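Local coordinates for putative aliphatic sulfonates-binding protein (Escherichia coli, PDB 2X26) that probably serves as the periplasmic binding protein of an ABC-type transport system that takes up aliphatic sulfonates, at residues L74-E80 with S186-R192; G42-L46 with S58-P64; H106-F110 with N152-A157. All blocks are in the same frame, centred on the assembly; numbering follows the deposited sequence. Where two conformers were deposited one is given.

Contact 1 of 3, residues L74-E80 with S186-R192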
loop_
_atom_site.group_PDB
_atom_site.type_symbol
_atom_site.label_atom_id
_atom_site.label_comp_id
_atom_site.label_asym_id
_atom_site.label_seq_id
_atom_site.Cartn_x
_atom_site.Cartn_y
_atom_site.Cartn_z
ATOM N N LEU A 74 -11.226 -6.852 8.632
ATOM C CA LEU A 74 -10.089 -7.198 7.754
ATOM C C LEU A 74 -8.783 -7.161 8.507
ATOM O O LEU A 74 -8.546 -6.224 9.266
ATOM C CB LEU A 74 -10.008 -6.182 6.658
ATOM C CG LEU A 74 -11.323 -6.010 5.944
ATOM C CD1 LEU A 74 -11.118 -4.888 4.903
ATOM C CD2 LEU A 74 -11.755 -7.325 5.264
ATOM N N VAL A 75 -7.936 -8.163 8.323
ATOM C CA VAL A 75 -6.734 -8.301 9.148
ATOM C C VAL A 75 -5.515 -7.959 8.326
ATOM O O VAL A 75 -5.488 -8.231 7.097
ATOM C CB VAL A 75 -6.592 -9.714 9.724
ATOM C CG1 VAL A 75 -7.715 -9.974 10.721
ATOM C CG2 VAL A 75 -6.577 -10.801 8.654
ATOM N N TYR A 76 -4.504 -7.385 9.000
ATOM C CA TYR A 76 -3.213 -7.133 8.372
ATOM C C TYR A 76 -2.422 -8.438 8.386
ATOM O O TYR A 76 -2.073 -8.951 9.461
ATOM C CB TYR A 76 -2.444 -6.089 9.176
ATOM C CG TYR A 76 -3.122 -4.746 9.318
ATOM C CD1 TYR A 76 -2.922 -3.723 8.360
ATOM C CD2 TYR A 76 -3.899 -4.467 10.407
ATOM C CE1 TYR A 76 -3.536 -2.459 8.497
ATOM C CE2 TYR A 76 -4.534 -3.215 10.568
ATOM C CZ TYR A 76 -4.345 -2.217 9.602
ATOM O OH TYR A 76 -4.942 -0.972 9.750
ATOM N N VAL A 77 -2.165 -8.982 7.213
ATOM C CA VAL A 77 -1.420 -10.221 7.107
ATOM C C VAL A 77 0.087 -9.996 6.862
ATOM O O VAL A 77 0.886 -10.895 7.129
ATOM C CB VAL A 77 -1.989 -11.234 6.052
ATOM C CG1 VAL A 77 -3.330 -11.901 6.535
ATOM C CG2 VAL A 77 -2.079 -10.605 4.630
ATOM N N GLY A 78 0.471 -8.829 6.349
ATOM C CA GLY A 78 1.881 -8.580 6.008
ATOM C C GLY A 78 2.118 -7.100 5.866
ATOM O O GLY A 78 1.209 -6.346 5.529
ATOM N N VAL A 79 3.369 -6.688 6.040
ATOM C CA VAL A 79 3.728 -5.252 5.872
ATOM C C VAL A 79 5.051 -5.135 5.092
ATOM O O VAL A 79 5.954 -5.995 5.182
ATOM C CB VAL A 79 3.842 -4.511 7.256
ATOM C CG1 VAL A 79 4.944 -5.168 8.165
ATOM C CG2 VAL A 79 4.070 -2.988 7.075
ATOM N N GLU A 80 5.129 -4.107 4.260
ATOM C CA GLU A 80 6.360 -3.758 3.496
ATOM C C GLU A 80 6.937 -2.481 4.104
ATOM O O GLU A 80 6.186 -1.685 4.688
ATOM C CB GLU A 80 5.967 -3.442 2.056
ATOM C CG GLU A 80 5.399 -4.621 1.348
ATOM C CD GLU A 80 4.705 -4.363 0.015
ATOM O OE1 GLU A 80 3.724 -3.570 -0.129
ATOM O OE2 GLU A 80 5.047 -5.106 -0.895
ATOM N N SER A 186 3.467 -0.243 3.783
ATOM C CA SER A 186 2.197 -0.581 3.116
ATOM C C SER A 186 1.827 -1.981 3.499
ATOM O O SER A 186 2.656 -2.755 4.024
ATOM C CB SER A 186 2.295 -0.471 1.599
ATOM O OG SER A 186 3.427 -1.184 1.116
ATOM N N PHE A 187 0.577 -2.332 3.269
ATOM C CA PHE A 187 0.052 -3.578 3.861
ATOM C C PHE A 187 -0.583 -4.556 2.895
ATOM O O PHE A 187 -0.968 -4.191 1.764
ATOM C CB PHE A 187 -1.002 -3.258 4.902
ATOM C CG PHE A 187 -0.454 -2.584 6.127
ATOM C CD1 PHE A 187 0.277 -3.308 7.089
ATOM C CD2 PHE A 187 -0.660 -1.235 6.299
ATOM C CE1 PHE A 187 0.747 -2.681 8.285
ATOM C CE2 PHE A 187 -0.163 -0.555 7.469
ATOM C CZ PHE A 187 0.548 -1.286 8.463
ATOM N N TYR A 188 -0.640 -5.815 3.330
ATOM C CA TYR A 188 -1.443 -6.834 2.665
ATOM C C TYR A 188 -2.520 -7.173 3.658
ATOM O O TYR A 188 -2.219 -7.310 4.840
ATOM C CB TYR A 188 -0.609 -8.068 2.367
ATOM C CG TYR A 188 0.392 -7.739 1.308
ATOM C CD1 TYR A 188 1.613 -7.152 1.648
ATOM C CD2 TYR A 188 0.077 -7.946 -0.033
ATOM C CE1 TYR A 188 2.521 -6.821 0.639
ATOM C CE2 TYR A 188 0.980 -7.622 -1.047
ATOM C CZ TYR A 188 2.197 -7.049 -0.686
ATOM O OH TYR A 188 3.091 -6.707 -1.684
ATOM N N LEU A 189 -3.766 -7.214 3.170
ATOM C CA LEU A 189 -4.915 -7.544 4.007
ATOM C C LEU A 189 -5.725 -8.714 3.469
ATOM O O LEU A 189 -5.777 -8.970 2.255
ATOM C CB LEU A 189 -5.823 -6.307 4.172
ATOM C CG LEU A 189 -5.124 -5.167 4.996
ATOM C CD1 LEU A 189 -4.587 -4.173 3.988
ATOM C CD2 LEU A 189 -6.081 -4.564 5.973
ATOM N N ALA A 190 -6.387 -9.413 4.392
ATOM C CA ALA A 190 -7.312 -10.483 4.041
ATOM C C ALA A 190 -8.444 -10.503 5.023
ATOM O O ALA A 190 -8.335 -9.920 6.063
ATOM C CB ALA A 190 -6.602 -11.832 4.086
ATOM N N ALA A 191 -9.532 -11.209 4.700
ATOM C CA ALA A 191 -10.523 -11.521 5.721
ATOM C C ALA A 191 -9.965 -12.531 6.726
ATOM O O ALA A 191 -9.198 -13.449 6.365
ATOM C CB ALA A 191 -11.793 -12.056 5.065
ATOM N N ARG A 192 -10.308 -12.343 8.006
ATOM C CA ARG A 192 -9.745 -13.212 9.016
ATOM C C ARG A 192 -9.989 -14.713 8.793
ATOM O O ARG A 192 -9.070 -15.520 8.955
ATOM C CB ARG A 192 -10.113 -12.751 10.415
ATOM C CG ARG A 192 -9.425 -13.549 11.531
ATOM C CD ARG A 192 -10.069 -13.233 12.873
ATOM N NE ARG A 192 -10.258 -11.791 13.041
ATOM C CZ ARG A 192 -9.381 -11.002 13.647
ATOM N NH1 ARG A 192 -8.240 -11.523 14.131
ATOM N NH2 ARG A 192 -9.617 -9.684 13.733
HETATM O O HOH W 1 0.990 -3.352 -0.132
#
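Glu80 reaches across to two hydroxyls of strand 186-191, one for each carboxylate oxygen. With CG opposite the carbonyl carbon and beside the backbone N (chi1 -64°) and the chain extended beyond it, the carboxylate stands at the edge of the Tyr188 ring, the two planes 68° apart. Tyr188 OH donates to Glu80 OE2 at 2.6 Å, coming from above the carboxylate plane. In the conformer given, Ser186 OG donates to Glu80 OE1 at 2.7 Å, on the anti side. A water adds a third link, giving one hydrogen to Glu80 OE1 and the other to Phe187 O.

The other face of the sheet, with Tyr76, Val79, Phe187 and Leu189, is mostly apolar. Tyr76 turns its ring edge to the face of Phe187, and CD1 of Tyr76 lies 3.5 Å from CG of Phe187, with the planes at 59°. Leu189 CD2 sits over one face of the Tyr76 ring, while Val79 CG2 comes to 3.5 Å from Phe187 CE1. Tyr76 OH is hydrogen-bonded to Gln261 NE2.

Between these antiparallel strands the register slips at a classic beta bulge: Val77 N and, weakly, Gly78 N both point to Tyr188 O. At the far end Val75 CG1 lies 3.5 Å from Arg192 CZ, over the centre of the guanidinium, whose NH2 forms a salt bridge with Asp73.

Held by Tyr188, the water and, in this conformer, Ser186, the carboxylate should be restrained in rotation, and its anionic form is probably favoured; a glycerol, probably from the crystallisation liquor, also bonds to OE1, which may mark a pocket.

Contact 2 of 3, residues G42-L46 with S58-P64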
loop_
_atom_site.group_PDB
_atom_site.type_symbol
_atom_site.label_atom_id
_atom_site.label_comp_id
_atom_site.label_asym_id
_atom_site.label_seq_id
_atom_site.Cartn_x
_atom_site.Cartn_y
_atom_site.Cartn_z
ATOM N N GLY A 42 -7.031 1.968 -2.981
ATOM C CA GLY A 42 -7.220 1.052 -1.836
ATOM C C GLY A 42 -8.680 0.949 -1.330
ATOM O O GLY A 42 -9.162 -0.177 -0.994
ATOM N N PRO A 43 -9.380 2.098 -1.182
ATOM C CA PRO A 43 -10.723 2.046 -0.629
ATOM C C PRO A 43 -11.679 1.138 -1.410
ATOM O O PRO A 43 -12.369 0.321 -0.811
ATOM C CB PRO A 43 -11.170 3.539 -0.634
ATOM C CG PRO A 43 -9.866 4.261 -0.281
ATOM C CD PRO A 43 -8.846 3.485 -1.155
ATOM N N GLN A 44 -11.712 1.281 -2.729
ATOM C CA GLN A 44 -12.522 0.407 -3.569
ATOM C C GLN A 44 -12.115 -1.055 -3.404
ATOM O O GLN A 44 -12.989 -1.955 -3.349
ATOM C CB GLN A 44 -12.387 0.785 -5.047
ATOM C CG GLN A 44 -12.999 2.150 -5.382
ATOM C CD GLN A 44 -12.012 3.315 -5.291
ATOM O OE1 GLN A 44 -11.211 3.404 -4.365
ATOM N NE2 GLN A 44 -12.103 4.250 -6.263
ATOM N N MET A 45 -10.813 -1.325 -3.288
ATOM C CA MET A 45 -10.350 -2.709 -3.092
ATOM C C MET A 45 -10.879 -3.240 -1.765
ATOM O O MET A 45 -11.291 -4.407 -1.656
ATOM C CB MET A 45 -8.803 -2.809 -3.138
ATOM C CG MET A 45 -8.221 -4.244 -2.933
ATOM S SD MET A 45 -8.011 -4.702 -1.195
ATOM C CE MET A 45 -8.245 -6.462 -1.183
ATOM N N LEU A 46 -10.871 -2.397 -0.740
ATOM C CA LEU A 46 -11.228 -2.915 0.586
ATOM C C LEU A 46 -12.735 -3.177 0.689
ATOM O O LEU A 46 -13.155 -4.045 1.423
ATOM C CB LEU A 46 -10.785 -1.976 1.702
ATOM C CG LEU A 46 -9.248 -1.923 1.885
ATOM C CD1 LEU A 46 -8.879 -0.981 3.044
ATOM C CD2 LEU A 46 -8.514 -3.279 2.029
ATOM N N SER A 58 -3.629 -5.503 -1.582
ATOM C CA SER A 58 -2.511 -4.638 -1.252
ATOM C C SER A 58 -2.999 -3.171 -1.190
ATOM O O SER A 58 -3.676 -2.688 -2.112
ATOM C CB SER A 58 -1.523 -4.779 -2.410
ATOM O OG SER A 58 -0.747 -3.611 -2.527
ATOM N N THR A 59 -2.672 -2.461 -0.121
ATOM C CA THR A 59 -3.018 -1.030 0.004
ATOM C C THR A 59 -1.977 -0.370 0.901
ATOM O O THR A 59 -1.170 -1.046 1.531
ATOM C CB THR A 59 -4.448 -0.672 0.610
ATOM O OG1 THR A 59 -4.375 -0.704 2.029
ATOM C CG2 THR A 59 -5.611 -1.565 0.139
ATOM N N GLY A 60 -1.998 0.953 0.921
ATOM C CA GLY A 60 -1.148 1.732 1.812
ATOM C C GLY A 60 -1.648 1.664 3.235
ATOM O O GLY A 60 -2.588 0.929 3.536
ATOM N N ASP A 61 -1.047 2.466 4.107
ATOM C CA ASP A 61 -1.419 2.427 5.522
ATOM C C ASP A 61 -2.765 3.126 5.839
ATOM O O ASP A 61 -3.429 2.813 6.863
ATOM C CB ASP A 61 -0.277 2.957 6.398
ATOM C CG ASP A 61 0.213 4.349 6.011
ATOM O OD1 ASP A 61 0.314 4.649 4.800
ATOM O OD2 ASP A 61 0.544 5.143 6.957
ATOM N N ILE A 62 -3.224 3.995 4.944
ATOM C CA ILE A 62 -4.412 4.772 5.257
ATOM C C ILE A 62 -5.760 4.075 4.994
ATOM O O ILE A 62 -6.597 4.027 5.920
ATOM C CB ILE A 62 -4.405 6.181 4.574
ATOM C CG1 ILE A 62 -3.162 7.000 4.969
ATOM C CG2 ILE A 62 -5.735 6.905 4.894
ATOM C CD1 ILE A 62 -2.821 6.963 6.458
ATOM N N PRO A 63 -5.972 3.513 3.778
ATOM C CA PRO A 63 -7.296 2.919 3.524
ATOM C C PRO A 63 -7.796 1.938 4.584
ATOM O O PRO A 63 -8.982 1.965 4.891
ATOM C CB PRO A 63 -7.157 2.299 2.115
ATOM C CG PRO A 63 -6.108 3.228 1.410
ATOM C CD PRO A 63 -5.128 3.541 2.552
ATOM N N PRO A 64 -6.935 1.061 5.150
ATOM C CA PRO A 64 -7.451 0.115 6.123
ATOM C C PRO A 64 -8.013 0.764 7.364
ATOM O O PRO A 64 -8.890 0.173 8.014
ATOM C CB PRO A 64 -6.225 -0.663 6.582
ATOM C CG PRO A 64 -5.249 -0.528 5.446
ATOM C CD PRO A 64 -5.533 0.789 4.799
#
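Pro43 and Pro63 bring two helix starts together. Their side chains meet at a slant, with CD of Pro43 3.8 Å from CG of Pro63. Leu46, one turn further along helix 42-51, extends the same apolar seam: its CD1 comes within 3.5 Å of Pro63 C and 3.8 Å of Pro63 CB, and it also touches CD of Pro64 more loosely. Its chi1 of -70° and extended chi2 send CD1 to the prolines, while CD2 turns to the threonine.

Methyl packing makes up the second group, described for the conformer of Thr59 given, one of two. Thr59 and Leu46 reach toward each other tip to tip, CG2 of Thr59 standing 3.9 Å from CD2 of Leu46. Gly42 has no side chain, and its CA lies 3.7 Å from Thr59 CG2 and close to the Pro63 ring. Met45, also deposited in two conformers, brings SD only loosely toward the same methyl, the side chains crossing at about a right angle.

Two polar bonds stay within their own segments. In the same conformer Thr59 OG1 donates to Gly60 O over 2.9 Å, in the carbonyl plane and on a lone pair; the hydroxyl bonds back to its own chain while CG2 faces the helix. On the other side, Leu46 N closes the first helical turn on Gly42 O. Ser58 points away from the helix, and its OG bonds outside both segments, to Ser13.

Helix 42-51 here lies against the turn from the end of the central strand 56-59 of a five-stranded sheet into helix 62-69. This is the alternating alpha/beta construction characteristic of periplasmic solute-binding proteins.

Contact 3 of 3, residues H106-F110 with N152-A157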
loop_
_atom_site.group_PDB
_atom_site.type_symbol
_atom_site.label_atom_id
_atom_site.label_comp_id
_atom_site.label_asym_id
_atom_site.label_seq_id
_atom_site.Cartn_x
_atom_site.Cartn_y
_atom_site.Cartn_z
ATOM N N HIS A 106 0.060 29.862 3.164
ATOM C CA HIS A 106 0.016 29.519 1.725
ATOM C C HIS A 106 -0.980 28.426 1.369
ATOM O O HIS A 106 -1.497 27.730 2.253
ATOM C CB HIS A 106 1.414 29.171 1.204
ATOM C CG HIS A 106 2.323 30.347 1.101
ATOM N ND1 HIS A 106 3.435 30.506 1.895
ATOM C CD2 HIS A 106 2.262 31.448 0.315
ATOM C CE1 HIS A 106 4.028 31.651 1.601
ATOM N NE2 HIS A 106 3.334 32.242 0.645
ATOM N N LYS A 107 -1.258 28.278 0.058
ATOM C CA LYS A 107 -2.190 27.269 -0.428
ATOM C C LYS A 107 -1.434 25.974 -0.751
ATOM O O LYS A 107 -0.453 25.984 -1.502
ATOM C CB LYS A 107 -2.930 27.757 -1.685
ATOM C CG LYS A 107 -3.670 29.065 -1.522
ATOM C CD LYS A 107 -4.063 29.550 -2.940
ATOM C CE LYS A 107 -4.064 31.030 -3.101
ATOM N NZ LYS A 107 -5.378 31.612 -2.731
ATOM N N VAL A 108 -1.891 24.873 -0.165
ATOM C CA VAL A 108 -1.257 23.601 -0.422
ATOM C C VAL A 108 -2.292 22.619 -0.984
ATOM O O VAL A 108 -3.287 22.320 -0.300
ATOM C CB VAL A 108 -0.656 23.048 0.875
ATOM C CG1 VAL A 108 0.055 21.693 0.607
ATOM C CG2 VAL A 108 0.345 24.068 1.535
ATOM N N ALA A 109 -2.034 22.050 -2.168
ATOM C CA ALA A 109 -2.953 21.090 -2.752
ATOM C C ALA A 109 -2.580 19.674 -2.324
ATOM O O ALA A 109 -1.390 19.359 -2.249
ATOM C CB ALA A 109 -2.889 21.178 -4.248
ATOM N N PHE A 110 -3.593 18.842 -2.081
ATOM C CA PHE A 110 -3.435 17.387 -1.807
ATOM C C PHE A 110 -4.808 16.738 -1.768
ATOM O O PHE A 110 -5.802 17.444 -1.586
ATOM C CB PHE A 110 -2.746 17.151 -0.452
ATOM C CG PHE A 110 -3.492 17.765 0.728
ATOM C CD1 PHE A 110 -4.326 16.988 1.549
ATOM C CD2 PHE A 110 -3.385 19.133 0.988
ATOM C CE1 PHE A 110 -5.018 17.591 2.623
ATOM C CE2 PHE A 110 -4.102 19.733 2.032
ATOM C CZ PHE A 110 -4.900 18.946 2.846
ATOM N N ASN A 152 -1.682 28.300 -9.074
ATOM C CA ASN A 152 -2.857 28.519 -8.235
ATOM C C ASN A 152 -2.706 27.996 -6.795
ATOM O O ASN A 152 -3.368 28.488 -5.868
ATOM C CB ASN A 152 -4.111 27.989 -8.918
ATOM C CG ASN A 152 -4.602 28.913 -10.034
ATOM O OD1 ASN A 152 -4.232 30.071 -10.087
ATOM N ND2 ASN A 152 -5.402 28.387 -10.932
ATOM N N VAL A 153 -1.729 27.103 -6.572
ATOM C CA VAL A 153 -1.307 26.750 -5.219
ATOM C C VAL A 153 0.215 26.875 -5.154
ATOM O O VAL A 153 0.887 26.901 -6.195
ATOM C CB VAL A 153 -1.710 25.287 -4.802
ATOM C CG1 VAL A 153 -3.192 25.199 -4.571
ATOM C CG2 VAL A 153 -1.267 24.274 -5.824
ATOM N N ASP A 154 0.755 26.987 -3.955
ATOM C CA ASP A 154 2.203 27.135 -3.841
ATOM C C ASP A 154 2.960 25.854 -3.629
ATOM O O ASP A 154 4.171 25.817 -3.810
ATOM C CB ASP A 154 2.547 28.168 -2.780
ATOM C CG ASP A 154 1.921 29.506 -3.129
ATOM O OD1 ASP A 154 2.087 29.916 -4.313
ATOM O OD2 ASP A 154 1.185 30.035 -2.287
ATOM N N ALA A 155 2.253 24.810 -3.218
ATOM C CA ALA A 155 2.882 23.538 -2.936
ATOM C C ALA A 155 1.880 22.420 -3.209
ATOM O O ALA A 155 0.666 22.651 -3.127
ATOM C CB ALA A 155 3.355 23.472 -1.475
ATOM N N TRP A 156 2.392 21.226 -3.515
ATOM C CA TRP A 156 1.581 20.062 -3.858
ATOM C C TRP A 156 2.147 18.868 -3.085
ATOM O O TRP A 156 3.326 18.481 -3.235
ATOM C CB TRP A 156 1.595 19.801 -5.373
ATOM C CG TRP A 156 0.774 18.622 -5.856
ATOM C CD1 TRP A 156 -0.310 18.083 -5.259
ATOM C CD2 TRP A 156 0.945 17.915 -7.084
ATOM N NE1 TRP A 156 -0.809 17.041 -6.012
ATOM C CE2 TRP A 156 -0.053 16.929 -7.144
ATOM C CE3 TRP A 156 1.884 17.994 -8.123
ATOM C CZ2 TRP A 156 -0.158 16.027 -8.198
ATOM C CZ3 TRP A 156 1.769 17.095 -9.189
ATOM C CH2 TRP A 156 0.762 16.134 -9.210
ATOM N N ALA A 157 1.323 18.311 -2.220
ATOM C CA ALA A 157 1.753 17.122 -1.476
ATOM C C ALA A 157 1.187 15.934 -2.224
ATOM O O ALA A 157 -0.027 15.862 -2.467
ATOM C CB ALA A 157 1.243 17.185 -0.038
#
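Parallel neighbours in a five-stranded mixed sheet, strands 107-110 and 155-159 meet at Val108 with Ala155 and at Ala109 with Trp156. Ala109 N donates to Ala155 O at 2.9 Å, and Ala157 N donates to Ala109 O at the same length. Just before the second strand, Asp154 N reaches Lys107 O at 2.9 Å; Ala155 N adds a weak bond to that same oxygen.

The side chains sort onto two faces. Beside Ala109, Trp156 presents an edge: CD1 is 3.4 Å from Ala109 O, near the plane of the indole. With CG anti to the backbone nitrogen (chi1 -179°), the indole runs on to helix 141-149, where it touches Ala144, Arg145 and Phe148. Ala109 touches Ala144 too, and its CB lies 3.8 Å from Val153 CG2.

The chain between the two strands passes through helix 115-126, strand 135-138 and helix 141-149, and strand 135-138 flanks 107-110 on its far side, so the fold here is alternating alpha/beta. Val108 and Ala155 share the other face, where Val108 packs on Leu120 of helix 115-126. Phe110 and Ala157 also touch that helix, and their CB atoms meet at 4.0 Å.

At the start of strand 107-110, His106 CD2 comes 3.2 Å from Asp154 OD2, with ring and carboxylate planes almost perpendicular, while His106 ND1 is bonded to Asp102 O.

In the fold
Contacts 1 and 2 share one sheet, in which strands 56-59 and 186-191 are neighbours, and their centres lie 10 Å apart. They touch directly: Phe187 N is 2.8 Å from Thr59 O, a probable hydrogen bond, and Tyr76 OH packs on Pro64 CB at 3.4 Å. A bound glycerol lies about 3 Å from the side chain of Glu80 and one about 4 Å from that of Ser58; such molecules, probably from the crystallisation liquor, may mark a pocket. Contact 3 belongs to the second five-stranded sheet. Its centre is 32 Å from that of contact 1 and 25 Å from that of contact 2, whose nearest atoms are about 11 Å away. Along the chain, contact 3 falls between the two strands of contact 1.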